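Local coordinates for protein ABC transporter (Caldanaerobius, PDB 4G68) that probably binds sugars released from xylan outside the cell and delivers them to an ABC transporter for uptake, at residues E266-K271 and V286-S291; A154-I159 and I297-F302; Y167-P172 and K183-K188; T313-G318 and N380-A385. All coordinates share one frame; numbering follows the deposited sequence.

Contact 2 touches each of the other three. It pairs strand 144-160 with strand 297-300 in the mixed sheet of this solute-binding protein. Along the chain its two segments enclose contact 3 first and then contact 1; contact 4 follows. Contacts 2 and 4 have centres about 11 Å apart and are joined through N380 and S155. Strands 144-160 and 317-325 are neighbours in the sheet, so both contacts reach it. F267 of contact 1 packs on Y158 and I297, and V171 of contact 3 packs on I159. Contacts 1 and 3 do not touch; their nearest atoms are about 8 Å apart. Helix ends and loops thus pack around one strand pair in the expected bilobal fold.

Contact 1: residues E266-K271 and V286-S291; sequences EFNQGK and VSDPSS
N268, in the last turn of helix 260-268, lies against S291, with D288 beside it. Its CB is the first point of contact, 3.5 Å from S291 OG. CG comes next and sits 3.9 Å from S291 CA. Here chi1 (87°) places CG between the backbone N and the carbonyl carbon. The amide end lies near the carboxylate of D288. The two side chains cross at about a right angle, and their flat groups are 88° apart. The bent Q269 side chain brings its own amide end near the carbonyl of S290.

The S291 hydroxyl touches N268 but is hydrogen-bonded elsewhere, to the carbonyl of F285 and the backbone N of V293. The main chain of N268 pairs with that of L292, which fixes the helix end to the loop.

Both segments are locally ordered. G270 has positive phi and closes the helix in a Schellman motif. D288 to S291 form a type I turn, closed by S291 N to D288 O at 3.1 Å. D288 OD1 accepts from S290 N at 3.0 Å, an Asx turn in which the donor lies above the carboxylate plane.

N268 CB and CG meet S291 by van der Waals contact. S291 OG and D288 OD1, through the bonds named, brace the loop after helix 283-286, and the backbone pairing through L292 ties that loop to the helix.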
loop_
_atom_site.group_PDB
_atom_site.type_symbol
_atom_site.label_atom_id
_atom_site.label_comp_id
_atom_site.label_asym_id
_atom_site.label_seq_id
_atom_site.Cartn_x
_atom_site.Cartn_y
_atom_site.Cartn_z
ATOM N N GLU C 266 -17.938 3.292 1.403
ATOM C CA GLU C 266 -18.438 4.567 0.879
ATOM C C GLU C 266 -18.335 4.632 -0.642
ATOM O O GLU C 266 -19.346 4.763 -1.357
ATOM C CB GLU C 266 -17.606 5.704 1.428
ATOM C CG GLU C 266 -18.409 6.607 2.337
ATOM C CD GLU C 266 -17.646 7.847 2.773
ATOM O OE1 GLU C 266 -16.557 8.178 2.300
ATOM O OE2 GLU C 266 -18.157 8.521 3.662
ATOM N N PHE C 267 -17.096 4.521 -1.122
ATOM C CA PHE C 267 -16.808 4.638 -2.540
ATOM C C PHE C 267 -17.451 3.576 -3.374
ATOM O O PHE C 267 -17.873 3.891 -4.490
ATOM C CB PHE C 267 -15.325 4.572 -2.808
ATOM C CG PHE C 267 -14.935 5.030 -4.197
ATOM C CD1 PHE C 267 -15.240 6.314 -4.633
ATOM C CD2 PHE C 267 -14.248 4.189 -5.049
ATOM C CE1 PHE C 267 -14.852 6.745 -5.896
ATOM C CE2 PHE C 267 -13.826 4.616 -6.300
ATOM C CZ PHE C 267 -14.151 5.891 -6.742
ATOM N N ASN C 268 -17.495 2.345 -2.861
ATOM C CA ASN C 268 -18.078 1.232 -3.619
ATOM C C ASN C 268 -19.595 1.251 -3.659
ATOM O O ASN C 268 -20.194 0.577 -4.507
ATOM C CB ASN C 268 -17.410 -0.168 -3.387
ATOM C CG ASN C 268 -17.970 -0.956 -2.201
ATOM O OD1 ASN C 268 -18.985 -0.625 -1.600
ATOM N ND2 ASN C 268 -17.279 -2.047 -1.868
ATOM N N GLN C 269 -20.202 2.045 -2.758
ATOM C CA GLN C 269 -21.654 2.282 -2.794
ATOM C C GLN C 269 -22.013 3.494 -3.655
ATOM O O GLN C 269 -23.172 3.887 -3.737
ATOM C CB GLN C 269 -22.199 2.428 -1.369
ATOM C CG GLN C 269 -22.154 1.125 -0.567
ATOM C CD GLN C 269 -22.860 -0.036 -1.265
ATOM O OE1 GLN C 269 -22.213 -0.968 -1.795
ATOM N NE2 GLN C 269 -24.179 0.011 -1.279
ATOM N N GLY C 270 -21.013 4.066 -4.306
ATOM C CA GLY C 270 -21.231 5.200 -5.230
ATOM C C GLY C 270 -21.425 6.516 -4.508
ATOM O O GLY C 270 -22.061 7.417 -5.015
ATOM N N LYS C 271 -20.884 6.637 -3.304
ATOM C CA LYS C 271 -21.175 7.801 -2.452
ATOM C C LYS C 271 -20.073 8.855 -2.440
ATOM O O LYS C 271 -20.122 9.817 -1.651
ATOM C CB LYS C 271 -21.521 7.378 -0.999
ATOM C CG LYS C 271 -22.779 6.522 -0.850
ATOM C CD LYS C 271 -22.992 6.212 0.619
ATOM C CE LYS C 271 -24.212 5.322 0.861
ATOM N NZ LYS C 271 -25.418 6.180 0.992
ATOM N N VAL C 286 -14.101 -3.594 -7.439
ATOM C CA VAL C 286 -14.336 -4.422 -8.611
ATOM C C VAL C 286 -14.399 -5.926 -8.305
ATOM O O VAL C 286 -14.739 -6.736 -9.184
ATOM C CB VAL C 286 -13.301 -4.090 -9.706
ATOM C CG1 VAL C 286 -13.370 -2.598 -10.034
ATOM C CG2 VAL C 286 -11.866 -4.462 -9.294
ATOM N N SER C 287 -14.088 -6.305 -7.071
ATOM C CA SER C 287 -14.177 -7.719 -6.733
ATOM C C SER C 287 -15.153 -8.034 -5.613
ATOM O O SER C 287 -15.701 -9.107 -5.593
ATOM C CB SER C 287 -12.793 -8.267 -6.375
ATOM O OG SER C 287 -11.920 -8.143 -7.480
ATOM N N ASP C 288 -15.291 -7.113 -4.665
ATOM C CA ASP C 288 -16.215 -7.272 -3.530
ATOM C C ASP C 288 -17.627 -7.413 -4.086
ATOM O O ASP C 288 -18.074 -6.550 -4.847
ATOM C CB ASP C 288 -16.120 -6.029 -2.643
ATOM C CG ASP C 288 -16.851 -6.175 -1.331
ATOM O OD1 ASP C 288 -17.871 -6.903 -1.267
ATOM O OD2 ASP C 288 -16.397 -5.548 -0.365
ATOM N N PRO C 289 -18.340 -8.496 -3.714
ATOM C CA PRO C 289 -19.656 -8.714 -4.277
ATOM C C PRO C 289 -20.661 -7.612 -3.950
ATOM O O PRO C 289 -21.657 -7.509 -4.660
ATOM C CB PRO C 289 -20.086 -10.054 -3.649
ATOM C CG PRO C 289 -18.826 -10.705 -3.182
ATOM C CD PRO C 289 -17.998 -9.542 -2.727
ATOM N N SER C 290 -20.382 -6.810 -2.915
ATOM C CA SER C 290 -21.278 -5.730 -2.417
ATOM C C SER C 290 -21.177 -4.491 -3.293
ATOM O O SER C 290 -22.098 -3.657 -3.319
ATOM C CB SER C 290 -20.891 -5.300 -0.993
ATOM O OG SER C 290 -21.258 -6.279 -0.043
ATOM N N SER C 291 -20.046 -4.367 -3.996
ATOM C CA SER C 291 -19.817 -3.178 -4.817
ATOM C C SER C 291 -20.934 -2.892 -5.824
ATOM O O SER C 291 -21.451 -3.817 -6.476
ATOM C CB SER C 291 -18.474 -3.251 -5.525
ATOM O OG SER C 291 -18.252 -2.032 -6.246
#

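Contact 2: residues A154-I159 and I297-F302; sequences ASVLYI and IEAVRF
L157 pairs with V300 and I159 with E298 as antiparallel hydrogen-bonded pairs, while Y158 and A299 form the non-hydrogen-bonded pair between them; the strand directions differ by 152°. Four backbone bonds join the strands. L157 N to V300 O and V300 N to L157 O are both 2.9 Å. I159 N to E298 O and E298 N to I159 O close the second pair. The carbonyls of L157, E298 and I159 also take CA-H...O contacts from A299, Y158 and I297.

One face carries V156, Y158, I297 and A299. V156 CG1 is anti to its backbone N (chi1 178°) and touches A299 CB at 3.5 Å. The same methyl lies over the centre of the Y158 ring, 3.6 Å above its plane. I297 CG2 comes to the edge of that ring, 3.9 Å from Y158 CD1. The Y158 hydroxyl bonds to the carbonyl of G278.

Strand 144-160 has a second neighbour here. Strand 274-278 bonds to V156 and Y158 on its other edge, so 144-160 is an inner strand of the mixed sheet of the solute-binding fold.

On the opposite face L157 and V300 lie side by side and point the same way, with L157 CD2 3.8 Å from V300 CG2. I159 crosses V300 at about a right angle, and I159 CG1 to V300 CG2 is 4.1 Å. Beyond the strand pair one water donates to S155 O at 2.8 Å. It also bonds to S155 OG, and it accepts weakly from F302 N.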
loop_
_atom_site.group_PDB
_atom_site.type_symbol
_atom_site.label_atom_id
_atom_site.label_comp_id
_atom_site.label_asym_id
_atom_site.label_seq_id
_atom_site.Cartn_x
_atom_site.Cartn_y
_atom_site.Cartn_z
ATOM N N ALA C 154 1.224 0.540 -5.740
ATOM C CA ALA C 154 1.339 1.726 -6.562
ATOM C C ALA C 154 0.210 2.646 -6.118
ATOM O O ALA C 154 -0.879 2.158 -5.748
ATOM C CB ALA C 154 1.194 1.342 -8.039
ATOM N N SER C 155 0.478 3.952 -6.141
ATOM C CA SER C 155 -0.590 4.950 -5.794
ATOM C C SER C 155 -1.584 5.128 -6.929
ATOM O O SER C 155 -1.158 5.329 -8.092
ATOM C CB SER C 155 0.018 6.312 -5.418
ATOM O OG SER C 155 1.087 6.701 -6.322
ATOM N N VAL C 156 -2.882 5.211 -6.602
ATOM C CA VAL C 156 -3.885 5.331 -7.660
ATOM C C VAL C 156 -4.930 6.361 -7.266
ATOM O O VAL C 156 -5.393 6.319 -6.133
ATOM C CB VAL C 156 -4.647 4.003 -7.848
ATOM C CG1 VAL C 156 -5.745 4.116 -8.922
ATOM C CG2 VAL C 156 -3.671 2.885 -8.211
ATOM N N LEU C 157 -5.324 7.239 -8.231
ATOM C CA LEU C 157 -6.548 8.026 -8.107
ATOM C C LEU C 157 -7.657 7.234 -8.806
ATOM O O LEU C 157 -7.611 6.986 -10.025
ATOM C CB LEU C 157 -6.371 9.470 -8.667
ATOM C CG LEU C 157 -7.589 10.438 -8.698
ATOM C CD1 LEU C 157 -8.232 10.667 -7.332
ATOM C CD2 LEU C 157 -7.186 11.754 -9.348
ATOM N N TYR C 158 -8.695 6.888 -8.035
ATOM C CA TYR C 158 -9.883 6.223 -8.567
ATOM C C TYR C 158 -10.937 7.268 -8.851
ATOM O O TYR C 158 -11.232 8.085 -7.993
ATOM C CB TYR C 158 -10.435 5.222 -7.544
ATOM C CG TYR C 158 -9.451 4.137 -7.193
ATOM C CD1 TYR C 158 -9.415 2.949 -7.908
ATOM C CD2 TYR C 158 -8.599 4.268 -6.101
ATOM C CE1 TYR C 158 -8.526 1.929 -7.573
ATOM C CE2 TYR C 158 -7.697 3.260 -5.767
ATOM C CZ TYR C 158 -7.673 2.107 -6.491
ATOM O OH TYR C 158 -6.783 1.119 -6.121
ATOM N N ILE C 159 -11.495 7.224 -10.070
ATOM C CA ILE C 159 -12.507 8.162 -10.553
ATOM C C ILE C 159 -13.803 7.372 -10.776
ATOM O O ILE C 159 -13.804 6.419 -11.559
ATOM C CB ILE C 159 -12.029 8.753 -11.937
ATOM C CG1 ILE C 159 -10.684 9.429 -11.792
ATOM C CG2 ILE C 159 -13.067 9.670 -12.624
ATOM C CD1 ILE C 159 -10.748 10.510 -10.744
ATOM N N ILE C 297 -15.536 2.497 -12.722
ATOM C CA ILE C 297 -14.288 3.031 -12.084
ATOM C C ILE C 297 -13.066 3.038 -12.996
ATOM O O ILE C 297 -12.721 2.000 -13.638
ATOM C CB ILE C 297 -13.880 2.231 -10.795
ATOM C CG1 ILE C 297 -14.966 2.293 -9.672
ATOM C CG2 ILE C 297 -12.406 2.557 -10.355
ATOM C CD1 ILE C 297 -15.754 3.598 -9.510
ATOM N N GLU C 298 -12.400 4.199 -13.025
ATOM C CA GLU C 298 -11.186 4.442 -13.807
ATOM C C GLU C 298 -10.035 4.767 -12.841
ATOM O O GLU C 298 -10.220 5.553 -11.879
ATOM C CB GLU C 298 -11.387 5.645 -14.717
ATOM C CG GLU C 298 -10.346 5.771 -15.796
ATOM C CD GLU C 298 -10.359 7.133 -16.482
ATOM O OE1 GLU C 298 -11.232 7.970 -16.146
ATOM O OE2 GLU C 298 -9.474 7.358 -17.331
ATOM N N ALA C 299 -8.878 4.148 -13.090
ATOM C CA ALA C 299 -7.634 4.423 -12.394
ATOM C C ALA C 299 -6.745 5.379 -13.226
ATOM O O ALA C 299 -6.427 5.115 -14.399
ATOM C CB ALA C 299 -6.864 3.109 -12.132
ATOM N N VAL C 300 -6.331 6.469 -12.586
ATOM C CA VAL C 300 -5.372 7.457 -13.118
ATOM C C VAL C 300 -4.204 7.782 -12.135
ATOM O O VAL C 300 -4.286 7.531 -10.937
ATOM C CB VAL C 300 -6.095 8.758 -13.622
ATOM C CG1 VAL C 300 -7.220 8.424 -14.616
ATOM C CG2 VAL C 300 -6.635 9.594 -12.455
ATOM N N ARG C 301 -3.113 8.294 -12.678
ATOM C CA ARG C 301 -2.026 8.849 -11.891
ATOM C C ARG C 301 -2.512 9.982 -11.041
ATOM O O ARG C 301 -3.525 10.624 -11.374
ATOM C CB ARG C 301 -0.969 9.428 -12.814
ATOM C CG ARG C 301 -0.124 8.342 -13.439
ATOM C CD ARG C 301 0.987 8.951 -14.252
ATOM N NE ARG C 301 1.600 7.841 -14.930
ATOM C CZ ARG C 301 1.511 7.643 -16.228
ATOM N NH1 ARG C 301 0.851 8.532 -16.977
ATOM N NH2 ARG C 301 2.098 6.582 -16.764
ATOM N N PHE C 302 -1.805 10.263 -9.961
ATOM C CA PHE C 302 -2.113 11.509 -9.216
ATOM C C PHE C 302 -1.745 12.650 -10.156
ATOM O O PHE C 302 -0.841 12.477 -10.987
ATOM C CB PHE C 302 -1.380 11.586 -7.876
ATOM C CG PHE C 302 -1.948 12.635 -6.946
ATOM C CD1 PHE C 302 -3.073 12.361 -6.110
ATOM C CD2 PHE C 302 -1.418 13.940 -6.968
ATOM C CE1 PHE C 302 -3.596 13.340 -5.277
ATOM C CE2 PHE C 302 -1.948 14.923 -6.147
ATOM C CZ PHE C 302 -3.013 14.627 -5.298
HETATM O O HOH W 1 0.095 7.754 -8.752
#

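Contact 3: residues Y167-P172 and K183-K188; sequences YNVKVP and KTFKSK
The F185 ring has V169 over one face and Y167 at its edge. V169 CG2 stands 3.5 Å above the F185 ring plane, offset toward the rim. It is 24° off the ring normal as seen from the centroid, a CH-pi contact. V169 CG1 reaches the same ring at CE2. At the edge, Y167 CD2 lies 4.2 Å from F185 CE1, close to the plane of the phenylalanine. The two aromatic side chains cross obliquely.

The Y167 ring also meets K188. The lysine chain runs past it in the opposite direction, and K188 CG comes to 3.6 Å from Y167 CD1. The bent chain keeps CD and CE beside the ring too, with K188 CE 3.8 Å from Y167 CD1. The lysine thus lends its aliphatic part to the contact. T184 adds its methyl, with CG2 3.9 Å from V169 CG2, while its hydroxyl bonds to D180 O in the preceding turn.

Near the end of helix 175-187, T184 O accepts from K188 N at 3.1 Å and from S187 OG at 2.7 Å, so two donors hold this carbonyl.

The contact joins the loop after helix 161-166 to the C-terminal end of helix 175-187. F164 of the first helix meets F185 edge-to-face and also touches V169 and P172. V169 also touches A181, one turn before F185 on helix 175-187. V190, P192 and A273, from loops, add further cover to F185.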
loop_
_atom_site.group_PDB
_atom_site.type_symbol
_atom_site.label_atom_id
_atom_site.label_comp_id
_atom_site.label_asym_id
_atom_site.label_seq_id
_atom_site.Cartn_x
_atom_site.Cartn_y
_atom_site.Cartn_z
ATOM N N TYR C 167 -22.452 14.979 -13.401
ATOM C CA TYR C 167 -22.253 16.399 -13.085
ATOM C C TYR C 167 -21.405 17.174 -14.051
ATOM O O TYR C 167 -21.065 18.308 -13.762
ATOM C CB TYR C 167 -21.708 16.544 -11.682
ATOM C CG TYR C 167 -22.693 15.993 -10.714
ATOM C CD1 TYR C 167 -23.759 16.766 -10.276
ATOM C CD2 TYR C 167 -22.605 14.662 -10.291
ATOM C CE1 TYR C 167 -24.701 16.244 -9.398
ATOM C CE2 TYR C 167 -23.533 14.124 -9.413
ATOM C CZ TYR C 167 -24.578 14.905 -8.959
ATOM O OH TYR C 167 -25.481 14.340 -8.071
ATOM N N ASN C 168 -21.178 16.581 -15.221
ATOM C CA ASN C 168 -20.205 16.997 -16.260
ATOM C C ASN C 168 -18.780 17.393 -15.839
ATOM O O ASN C 168 -18.004 17.864 -16.684
ATOM C CB ASN C 168 -20.769 17.993 -17.294
ATOM C CG ASN C 168 -20.061 17.856 -18.637
ATOM O OD1 ASN C 168 -19.401 16.830 -18.866
ATOM N ND2 ASN C 168 -20.203 18.855 -19.527
ATOM N N VAL C 169 -18.406 17.145 -14.582
ATOM C CA VAL C 169 -17.063 17.585 -14.091
ATOM C C VAL C 169 -15.980 16.930 -14.892
ATOM O O VAL C 169 -16.111 15.775 -15.127
ATOM C CB VAL C 169 -16.890 17.202 -12.608
ATOM C CG1 VAL C 169 -15.663 17.872 -12.035
ATOM C CG2 VAL C 169 -18.106 17.678 -11.852
ATOM N N LYS C 170 -14.940 17.654 -15.345
ATOM C CA LYS C 170 -13.883 16.931 -16.102
ATOM C C LYS C 170 -13.021 16.275 -15.090
ATOM O O LYS C 170 -12.914 16.834 -13.963
ATOM C CB LYS C 170 -13.001 17.816 -16.991
ATOM C CG LYS C 170 -13.529 18.059 -18.399
ATOM C CD LYS C 170 -12.394 18.466 -19.358
ATOM C CE LYS C 170 -12.107 19.970 -19.354
ATOM N NZ LYS C 170 -12.885 20.766 -20.372
ATOM N N VAL C 171 -12.415 15.138 -15.489
ATOM C CA VAL C 171 -11.487 14.398 -14.653
ATOM C C VAL C 171 -10.241 15.284 -14.510
ATOM O O VAL C 171 -9.671 15.759 -15.497
ATOM C CB VAL C 171 -11.131 13.002 -15.204
ATOM C CG1 VAL C 171 -10.022 12.347 -14.381
ATOM C CG2 VAL C 171 -12.346 12.075 -15.241
ATOM N N PRO C 172 -9.843 15.571 -13.293
ATOM C CA PRO C 172 -8.723 16.518 -13.210
ATOM C C PRO C 172 -7.344 15.873 -13.536
ATOM O O PRO C 172 -7.072 14.758 -13.132
ATOM C CB PRO C 172 -8.793 16.963 -11.757
ATOM C CG PRO C 172 -9.247 15.717 -11.022
ATOM C CD PRO C 172 -10.289 15.111 -11.961
ATOM N N LYS C 183 -14.212 21.482 -5.396
ATOM C CA LYS C 183 -15.192 22.572 -5.149
ATOM C C LYS C 183 -16.542 22.373 -5.869
ATOM O O LYS C 183 -17.603 22.661 -5.261
ATOM C CB LYS C 183 -14.599 23.881 -5.560
ATOM C CG LYS C 183 -13.673 24.418 -4.500
ATOM C CD LYS C 183 -12.894 25.592 -5.030
ATOM C CE LYS C 183 -12.022 26.149 -3.932
ATOM N NZ LYS C 183 -11.141 27.264 -4.459
ATOM N N THR C 184 -16.477 21.931 -7.143
ATOM C CA THR C 184 -17.674 21.689 -7.975
ATOM C C THR C 184 -18.541 20.604 -7.369
ATOM O O THR C 184 -19.721 20.840 -7.109
ATOM C CB THR C 184 -17.323 21.412 -9.476
ATOM O OG1 THR C 184 -16.516 22.502 -9.983
ATOM C CG2 THR C 184 -18.590 21.282 -10.360
ATOM N N PHE C 185 -17.956 19.437 -7.067
ATOM C CA PHE C 185 -18.732 18.360 -6.440
ATOM C C PHE C 185 -19.368 18.743 -5.128
ATOM O O PHE C 185 -20.517 18.400 -4.850
ATOM C CB PHE C 185 -17.888 17.097 -6.227
ATOM C CG PHE C 185 -17.668 16.313 -7.494
ATOM C CD1 PHE C 185 -18.765 15.747 -8.189
ATOM C CD2 PHE C 185 -16.373 16.115 -7.997
ATOM C CE1 PHE C 185 -18.567 15.011 -9.357
ATOM C CE2 PHE C 185 -16.181 15.368 -9.164
ATOM C CZ PHE C 185 -17.273 14.821 -9.842
ATOM N N LYS C 186 -18.617 19.473 -4.326
ATOM C CA LYS C 186 -19.110 19.886 -3.025
ATOM C C LYS C 186 -20.336 20.735 -3.192
ATOM O O LYS C 186 -21.277 20.575 -2.423
ATOM C CB LYS C 186 -18.010 20.647 -2.291
ATOM C CG LYS C 186 -18.412 21.299 -0.976
ATOM C CD LYS C 186 -18.728 20.274 0.101
ATOM C CE LYS C 186 -18.648 20.868 1.507
ATOM N NZ LYS C 186 -18.951 19.820 2.533
ATOM N N SER C 187 -20.309 21.635 -4.188
ATOM C CA SER C 187 -21.438 22.535 -4.521
ATOM C C SER C 187 -22.647 21.799 -5.128
ATOM O O SER C 187 -23.745 22.356 -5.106
ATOM C CB SER C 187 -20.993 23.693 -5.431
ATOM O OG SER C 187 -20.687 23.294 -6.769
ATOM N N LYS C 188 -22.451 20.565 -5.619
ATOM C CA LYS C 188 -23.571 19.615 -5.988
ATOM C C LYS C 188 -24.077 18.648 -4.860
ATOM O O LYS C 188 -24.965 17.768 -5.066
ATOM C CB LYS C 188 -23.193 18.824 -7.257
ATOM C CG LYS C 188 -22.944 19.718 -8.468
ATOM C CD LYS C 188 -24.246 20.377 -8.940
ATOM C CE LYS C 188 -24.234 20.521 -10.450
ATOM N NZ LYS C 188 -23.109 21.396 -10.903
#

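Contact 4: residues T313-G318 and N380-A385; sequences TEYIGG and NIVANA
Y315 lies against I381, V382 and A385, where the chain turns a corner at I316, beside strand 317-325, and meets the end of helix 372-382 in the solute-binding fold. The helix ends in a wider, pi-type turn. A type II turn from V382 to A385 follows, closed by A385 N to V382 O.

Chi1 of Y315 (67°) puts CG between its own backbone N and carbonyl carbon, and the ring beyond presents its edge to A385. The CB of A385 lies in the plane of the ring, 3.4 Å from Y315 CE1. T313 O lies at the edge too, also in plane, and touches A385 CB at 3.4 Å. The methyl thus touches both the ring edge and the carbonyl oxygen. V382 crosses the tyrosine obliquely and meets its far end, with CG1 3.7 Å from Y315 OH. At the near end, I381 CG2 is 4.2 Å from Y315 CB.

T313 packs its CB and OG1 on the backbone of A385. Its hydroxyl bonds to D311 OD1 and to the backbone N of K386, so it links the two loops directly. Backbone bonds from Y315 to G387 and V389 continue the link. A154 and S155 of strand 144-160 also touch Y315.

A water bridges the two main chains, donating to T313 O at 2.7 Å and to I381 O at 3.0 Å.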
loop_
_atom_site.group_PDB
_atom_site.type_symbol
_atom_site.label_atom_id
_atom_site.label_comp_id
_atom_site.label_asym_id
_atom_site.label_seq_id
_atom_site.Cartn_x
_atom_site.Cartn_y
_atom_site.Cartn_z
ATOM N N THR C 313 5.342 11.078 -13.552
ATOM C CA THR C 313 5.132 9.613 -13.604
ATOM C C THR C 313 5.622 8.876 -12.322
ATOM O O THR C 313 5.417 7.663 -12.171
ATOM C CB THR C 313 5.885 8.970 -14.773
ATOM O OG1 THR C 313 7.283 9.049 -14.485
ATOM C CG2 THR C 313 5.571 9.672 -16.157
ATOM N N GLU C 314 6.307 9.589 -11.440
ATOM C CA GLU C 314 6.744 8.985 -10.170
ATOM C C GLU C 314 5.524 8.599 -9.354
ATOM O O GLU C 314 4.520 9.319 -9.326
ATOM C CB GLU C 314 7.639 9.938 -9.343
ATOM C CG GLU C 314 8.789 10.633 -10.088
ATOM C CD GLU C 314 9.550 11.652 -9.234
ATOM O OE1 GLU C 314 9.001 12.144 -8.243
ATOM O OE2 GLU C 314 10.748 11.943 -9.506
ATOM N N TYR C 315 5.636 7.476 -8.641
ATOM C CA TYR C 315 4.539 7.010 -7.811
ATOM C C TYR C 315 4.978 6.571 -6.428
ATOM O O TYR C 315 6.159 6.261 -6.214
ATOM C CB TYR C 315 3.739 5.937 -8.546
ATOM C CG TYR C 315 4.446 4.636 -8.804
ATOM C CD1 TYR C 315 5.198 4.426 -9.967
ATOM C CD2 TYR C 315 4.297 3.574 -7.900
ATOM C CE1 TYR C 315 5.824 3.197 -10.223
ATOM C CE2 TYR C 315 4.940 2.349 -8.112
ATOM C CZ TYR C 315 5.702 2.153 -9.265
ATOM O OH TYR C 315 6.273 0.923 -9.472
ATOM N N ILE C 316 4.051 6.661 -5.476
ATOM C CA ILE C 316 4.263 6.074 -4.169
ATOM C C ILE C 316 3.898 4.592 -4.323
ATOM O O ILE C 316 2.802 4.235 -4.797
ATOM C CB ILE C 316 3.372 6.770 -3.100
ATOM C CG1 ILE C 316 3.737 8.259 -2.960
ATOM C CG2 ILE C 316 3.349 5.998 -1.760
ATOM C CD1 ILE C 316 4.992 8.510 -2.140
ATOM N N GLY C 317 4.802 3.710 -3.924
ATOM C CA GLY C 317 4.499 2.265 -3.899
ATOM C C GLY C 317 5.867 1.527 -4.112
ATOM O O GLY C 317 6.929 1.998 -3.665
ATOM N N GLY C 318 5.892 0.378 -4.807
ATOM C CA GLY C 318 7.164 -0.411 -4.915
ATOM C C GLY C 318 6.864 -1.860 -4.543
ATOM O O GLY C 318 5.723 -2.167 -4.173
ATOM N N ASN C 380 -2.002 2.899 -16.834
ATOM C CA ASN C 380 -2.042 4.313 -16.459
ATOM C C ASN C 380 -1.069 4.716 -15.367
ATOM O O ASN C 380 -0.747 5.902 -15.291
ATOM C CB ASN C 380 -3.440 4.735 -16.062
ATOM C CG ASN C 380 -4.412 4.703 -17.246
ATOM O OD1 ASN C 380 -4.051 4.279 -18.373
ATOM N ND2 ASN C 380 -5.670 5.105 -16.986
ATOM N N ILE C 381 -0.603 3.778 -14.522
ATOM C CA ILE C 381 0.271 4.160 -13.401
ATOM C C ILE C 381 1.663 3.543 -13.434
ATOM O O ILE C 381 2.702 4.264 -13.408
ATOM C CB ILE C 381 -0.366 3.893 -11.979
ATOM C CG1 ILE C 381 -1.555 4.814 -11.711
ATOM C CG2 ILE C 381 0.653 4.198 -10.882
ATOM C CD1 ILE C 381 -2.888 4.242 -12.108
ATOM N N VAL C 382 1.707 2.219 -13.449
ATOM C CA VAL C 382 2.997 1.611 -13.273
ATOM C C VAL C 382 3.913 1.697 -14.531
ATOM O O VAL C 382 5.069 2.084 -14.420
ATOM C CB VAL C 382 2.889 0.189 -12.688
ATOM C CG1 VAL C 382 4.286 -0.331 -12.388
ATOM C CG2 VAL C 382 2.088 0.204 -11.381
ATOM N N ALA C 383 3.362 1.360 -15.699
ATOM C CA ALA C 383 4.125 1.318 -16.977
ATOM C C ALA C 383 4.898 2.618 -17.290
ATOM O O ALA C 383 4.354 3.715 -17.175
ATOM C CB ALA C 383 3.175 0.966 -18.126
ATOM N N ASN C 384 6.167 2.464 -17.686
ATOM C CA ASN C 384 7.081 3.570 -18.010
ATOM C C ASN C 384 7.331 4.613 -16.899
ATOM O O ASN C 384 7.892 5.670 -17.167
ATOM C CB ASN C 384 6.690 4.221 -19.342
ATOM C CG ASN C 384 6.760 3.238 -20.502
ATOM O OD1 ASN C 384 7.703 2.448 -20.602
ATOM N ND2 ASN C 384 5.748 3.245 -21.354
ATOM N N ALA C 385 6.923 4.303 -15.657
ATOM C CA ALA C 385 7.097 5.224 -14.539
ATOM C C ALA C 385 8.573 5.562 -14.360
ATOM O O ALA C 385 9.446 4.702 -14.516
ATOM C CB ALA C 385 6.526 4.625 -13.243
HETATM O O HOH W 2 2.835 7.079 -12.500
#